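Local atomic coordinates of L-threonine 3-dehydrogenase (Clostridioides difficile, PDB entry 7OL1), a protein that probably catalyses the NAD-dependent oxidation of the 3-hydroxyl group of L-threonine. Residues G187-P199 / D232-V244. Sequence-based numbering, arbitrary orientation.
Sequences GVRFPGLISYVTP and DMMYMPDALQSIV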
loop_
_atom_site.group_PDB
_atom_site.type_symbol
_atom_site.label_atom_id
_atom_site.label_comp_id
_atom_site.label_asym_id
_atom_site.label_seq_id
_atom_site.Cartn_x
_atom_site.Cartn_y
_atom_site.Cartn_z
ATOM N N GLY A 187 7.825 -10.048 9.297
ATOM C CA GLY A 187 8.920 -9.230 8.751
ATOM C C GLY A 187 9.396 -8.155 9.692
ATOM O O GLY A 187 8.761 -7.913 10.698
ATOM N N VAL A 188 10.473 -7.485 9.321
ATOM C CA VAL A 188 11.046 -6.395 10.138
ATOM C C VAL A 188 11.265 -5.216 9.208
ATOM O O VAL A 188 11.467 -5.448 8.028
ATOM C CB VAL A 188 12.349 -6.840 10.813
ATOM C CG1 VAL A 188 12.109 -8.013 11.754
ATOM C CG2 VAL A 188 13.423 -7.158 9.790
ATOM N N ARG A 189 11.168 -4.008 9.750
ATOM C CA ARG A 189 11.602 -2.765 9.089
ATOM C C ARG A 189 13.055 -2.536 9.488
ATOM O O ARG A 189 13.317 -2.027 10.573
ATOM C CB ARG A 189 10.692 -1.595 9.463
ATOM C CG ARG A 189 9.204 -1.908 9.406
ATOM C CD ARG A 189 8.402 -0.617 9.466
ATOM N NE ARG A 189 6.979 -0.844 9.304
ATOM C CZ ARG A 189 6.064 -0.773 10.256
ATOM N NH1 ARG A 189 6.387 -0.451 11.503
ATOM N NH2 ARG A 189 4.802 -0.992 9.934
ATOM N N PHE A 190 13.972 -2.935 8.632
ATOM C CA PHE A 190 15.410 -2.651 8.807
ATOM C C PHE A 190 15.665 -1.157 8.668
ATOM O O PHE A 190 15.160 -0.467 7.774
ATOM C CB PHE A 190 16.269 -3.427 7.808
ATOM C CG PHE A 190 16.301 -4.904 8.062
ATOM C CD1 PHE A 190 16.885 -5.405 9.207
ATOM C CD2 PHE A 190 15.720 -5.787 7.170
ATOM C CE1 PHE A 190 16.899 -6.768 9.453
ATOM C CE2 PHE A 190 15.737 -7.150 7.418
ATOM C CZ PHE A 190 16.338 -7.638 8.550
ATOM N N PRO A 191 16.525 -0.645 9.554
ATOM C CA PRO A 191 17.164 0.638 9.341
ATOM C C PRO A 191 18.384 0.474 8.443
ATOM O O PRO A 191 18.581 -0.600 7.928
ATOM C CB PRO A 191 17.648 0.970 10.754
ATOM C CG PRO A 191 18.020 -0.379 11.340
ATOM C CD PRO A 191 16.946 -1.302 10.805
ATOM N N GLY A 192 19.193 1.528 8.347
ATOM C CA GLY A 192 20.569 1.449 7.832
ATOM C C GLY A 192 21.285 0.255 8.428
ATOM O O GLY A 192 21.309 0.122 9.661
ATOM N N LEU A 193 21.797 -0.624 7.576
ATOM C CA LEU A 193 22.671 -1.725 8.010
ATOM C C LEU A 193 24.113 -1.386 7.635
ATOM O O LEU A 193 24.349 -0.744 6.543
ATOM C CB LEU A 193 22.183 -3.013 7.354
ATOM C CG LEU A 193 20.769 -3.425 7.742
ATOM C CD1 LEU A 193 20.407 -4.783 7.163
ATOM C CD2 LEU A 193 20.617 -3.446 9.247
ATOM N N ILE A 194 25.010 -1.764 8.556
ATOM C CA ILE A 194 26.496 -1.633 8.504
ATOM C C ILE A 194 27.051 -3.052 8.435
ATOM O O ILE A 194 26.732 -3.846 9.375
ATOM C CB ILE A 194 27.048 -0.919 9.764
ATOM C CG1 ILE A 194 26.241 0.314 10.162
ATOM C CG2 ILE A 194 28.516 -0.566 9.612
ATOM C CD1 ILE A 194 26.371 1.423 9.178
ATOM N N SER A 195 27.836 -3.362 7.392
ATOM C CA SER A 195 28.597 -4.640 7.306
ATOM C C SER A 195 30.024 -4.408 6.804
ATOM O O SER A 195 30.318 -3.335 6.230
ATOM C CB SER A 195 27.890 -5.678 6.476
ATOM O OG SER A 195 28.267 -5.589 5.111
ATOM N N TYR A 196 30.865 -5.413 7.038
ATOM C CA TYR A 196 32.289 -5.437 6.632
ATOM C C TYR A 196 32.493 -6.319 5.399
ATOM O O TYR A 196 33.507 -6.113 4.720
ATOM C CB TYR A 196 33.143 -5.931 7.789
ATOM C CG TYR A 196 32.666 -7.173 8.497
ATOM C CD1 TYR A 196 33.030 -8.434 8.053
ATOM C CD2 TYR A 196 31.938 -7.088 9.671
ATOM C CE1 TYR A 196 32.657 -9.580 8.738
ATOM C CE2 TYR A 196 31.546 -8.224 10.365
ATOM C CZ TYR A 196 31.914 -9.477 9.903
ATOM O OH TYR A 196 31.544 -10.606 10.583
ATOM N N VAL A 197 31.566 -7.251 5.131
ATOM C CA VAL A 197 31.587 -8.187 3.963
ATOM C C VAL A 197 31.241 -7.430 2.677
ATOM O O VAL A 197 31.817 -7.768 1.637
ATOM C CB VAL A 197 30.618 -9.373 4.145
ATOM C CG1 VAL A 197 30.598 -10.288 2.927
ATOM C CG2 VAL A 197 30.908 -10.173 5.409
ATOM N N THR A 198 30.297 -6.490 2.725
ATOM C CA THR A 198 29.718 -5.848 1.514
ATOM C C THR A 198 30.291 -4.435 1.440
ATOM O O THR A 198 30.382 -3.742 2.451
ATOM C CB THR A 198 28.185 -5.944 1.489
ATOM O OG1 THR A 198 27.695 -7.279 1.740
ATOM C CG2 THR A 198 27.640 -5.414 0.178
ATOM N N PRO A 199 30.856 -4.034 0.282
ATOM C CA PRO A 199 31.524 -2.740 0.168
ATOM C C PRO A 199 30.540 -1.584 0.029
ATOM O O PRO A 199 29.494 -1.758 -0.592
ATOM C CB PRO A 199 32.390 -2.874 -1.100
ATOM C CG PRO A 199 31.695 -3.934 -1.934
ATOM C CD PRO A 199 31.006 -4.847 -0.937
ATOM N N ASP A 232 18.281 5.769 12.339
ATOM C CA ASP A 232 18.484 4.420 12.923
ATOM C C ASP A 232 19.524 3.660 12.095
ATOM O O ASP A 232 19.537 3.804 10.842
ATOM C CB ASP A 232 17.227 3.577 12.986
ATOM C CG ASP A 232 16.209 4.112 13.955
ATOM O OD1 ASP A 232 15.472 5.056 13.548
ATOM O OD2 ASP A 232 16.152 3.563 15.080
ATOM N N MET A 233 20.319 2.856 12.799
ATOM C CA MET A 233 21.324 1.936 12.253
ATOM C C MET A 233 21.309 0.653 13.078
ATOM O O MET A 233 20.792 0.663 14.224
ATOM C CB MET A 233 22.725 2.525 12.324
ATOM C CG MET A 233 22.855 3.803 11.582
ATOM S SD MET A 233 23.029 3.526 9.860
ATOM C CE MET A 233 23.273 5.218 9.323
ATOM N N MET A 234 21.872 -0.399 12.483
ATOM C CA MET A 234 22.044 -1.726 13.106
ATOM C C MET A 234 23.257 -2.412 12.442
ATOM O O MET A 234 23.489 -2.205 11.230
ATOM C CB MET A 234 20.741 -2.517 12.947
ATOM C CG MET A 234 20.737 -3.808 13.738
ATOM S SD MET A 234 19.175 -4.741 13.771
ATOM C CE MET A 234 17.997 -3.415 13.999
ATOM N N TYR A 235 24.078 -3.111 13.225
ATOM C CA TYR A 235 25.248 -3.866 12.709
ATOM C C TYR A 235 24.755 -5.196 12.153
ATOM O O TYR A 235 23.969 -5.907 12.862
ATOM C CB TYR A 235 26.256 -4.163 13.824
ATOM C CG TYR A 235 27.674 -4.494 13.413
ATOM C CD1 TYR A 235 28.239 -3.953 12.272
ATOM C CD2 TYR A 235 28.474 -5.305 14.205
ATOM C CE1 TYR A 235 29.553 -4.204 11.925
ATOM C CE2 TYR A 235 29.789 -5.576 13.867
ATOM C CZ TYR A 235 30.335 -5.012 12.726
ATOM O OH TYR A 235 31.632 -5.231 12.370
ATOM N N MET A 236 25.276 -5.581 10.987
ATOM C CA MET A 236 24.692 -6.702 10.216
ATOM C C MET A 236 24.415 -7.913 11.114
ATOM O O MET A 236 23.327 -8.479 11.028
ATOM C CB MET A 236 25.566 -7.088 9.030
ATOM C CG MET A 236 24.931 -8.182 8.207
ATOM S SD MET A 236 23.281 -7.764 7.569
ATOM C CE MET A 236 23.713 -6.512 6.365
ATOM N N PRO A 237 25.330 -8.355 12.011
ATOM C CA PRO A 237 25.073 -9.537 12.834
ATOM C C PRO A 237 23.795 -9.417 13.668
ATOM O O PRO A 237 23.093 -10.424 13.746
ATOM C CB PRO A 237 26.289 -9.714 13.756
ATOM C CG PRO A 237 27.154 -8.490 13.501
ATOM C CD PRO A 237 26.691 -7.844 12.208
ATOM N N ASP A 238 23.521 -8.232 14.242
ATOM C CA ASP A 238 22.258 -7.948 14.987
ATOM C C ASP A 238 21.040 -8.229 14.073
ATOM O O ASP A 238 20.140 -9.028 14.477
ATOM C CB ASP A 238 22.235 -6.506 15.504
ATOM C CG ASP A 238 23.153 -6.214 16.686
ATOM O OD1 ASP A 238 23.310 -7.171 17.511
ATOM O OD2 ASP A 238 23.687 -5.010 16.777
ATOM N N ALA A 239 21.029 -7.627 12.872
ATOM C CA ALA A 239 19.946 -7.729 11.868
ATOM C C ALA A 239 19.734 -9.195 11.469
ATOM O O ALA A 239 18.535 -9.664 11.432
ATOM C CB ALA A 239 20.268 -6.867 10.673
ATOM N N LEU A 240 20.824 -9.909 11.178
ATOM C CA LEU A 240 20.702 -11.311 10.719
ATOM C C LEU A 240 20.023 -12.089 11.847
ATOM O O LEU A 240 19.031 -12.794 11.546
ATOM C CB LEU A 240 22.060 -11.889 10.312
ATOM C CG LEU A 240 22.766 -11.178 9.151
ATOM C CD1 LEU A 240 24.096 -11.842 8.824
ATOM C CD2 LEU A 240 21.905 -11.145 7.911
ATOM N N GLN A 241 20.411 -11.862 13.107
ATOM C CA GLN A 241 19.764 -12.591 14.240
ATOM C C GLN A 241 18.266 -12.258 14.359
ATOM O O GLN A 241 17.500 -13.243 14.587
ATOM C CB GLN A 241 20.419 -12.363 15.594
ATOM C CG GLN A 241 20.101 -13.511 16.544
ATOM C CD GLN A 241 20.931 -14.722 16.200
ATOM O OE1 GLN A 241 22.151 -14.626 16.103
ATOM N NE2 GLN A 241 20.284 -15.865 16.024
ATOM N N SER A 242 17.867 -10.977 14.212
ATOM C CA SER A 242 16.448 -10.499 14.118
ATOM C C SER A 242 15.597 -11.466 13.292
ATOM O O SER A 242 14.549 -11.944 13.826
ATOM C CB SER A 242 16.342 -9.141 13.483
ATOM O OG SER A 242 17.446 -8.340 13.860
ATOM N N ILE A 243 16.059 -11.712 12.053
ATOM C CA ILE A 243 15.413 -12.567 11.017
ATOM C C ILE A 243 15.159 -13.947 11.606
ATOM O O ILE A 243 14.014 -14.447 11.509
ATOM C CB ILE A 243 16.262 -12.671 9.740
ATOM C CG1 ILE A 243 16.426 -11.317 9.041
ATOM C CG2 ILE A 243 15.644 -13.699 8.819
ATOM C CD1 ILE A 243 17.411 -11.291 7.907
ATOM N N VAL A 244 16.169 -14.542 12.228
ATOM C CA VAL A 244 16.016 -15.913 12.797
ATOM C C VAL A 244 15.104 -15.871 14.029
ATOM O O VAL A 244 14.101 -16.671 14.075
ATOM C CB VAL A 244 17.388 -16.520 13.127
ATOM C CG1 VAL A 244 17.247 -17.968 13.564
ATOM C CG2 VAL A 244 18.330 -16.402 11.941
#
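The carbonyl oxygen of Ile194 accepts the backbone N-H of Met236 at 2.8 Å (Met236 N to Ile194 O). This bond ties the end of strand 192-194 to the first turn of helix 236-248, just past Tyr235, the N-cap residue. Two further backbone bonds, Ile194 N to Met234 O at 3.1 Å and Met234 N to Gly192 O, pair the strands in parallel register. Beyond them Gly192 N reaches Asp232 O only weakly.

Leu193 leaves the sheet on the side of the helix. Its CD2 lies 3.7 Å from Ala239 CB, and CD1 meets CE of Met236, whose chain turns at chi2 (58°) and chi3 (70°) and brings the methyl against Leu193, the two side chains crossing at about a right angle. Ala239 CB also packs against Phe190 CE1, while Ile243 CG1 comes to the edge of that ring, 3.7 Å from Phe190 CZ. Val188 CG2 lies over one face of the phenyl ring, toward its rim. Met234 CB rests against both Pro191 CG and Leu193 CD2.

On the other side of the strands, Ile194 CD1 touches Met233 SD, and helix 207-217 packs against both side chains. Tyr235, with CG anti to its backbone nitrogen (chi1 -160°), reaches toward Tyr196, whose ring meets Tyr235 OH at its edge, Tyr196 CD2 lying 3.3 Å from that oxygen; the two side chains cross roughly perpendicularly. Tyr235 OH is hydrogen-bonded to Asp327 in helix 321-334.

Parallel strands 184-194 and 232-235, with helix 236-248 packed across one side, form part of the buried core of the Rossmann-type fold characteristic of extended short-chain dehydrogenases.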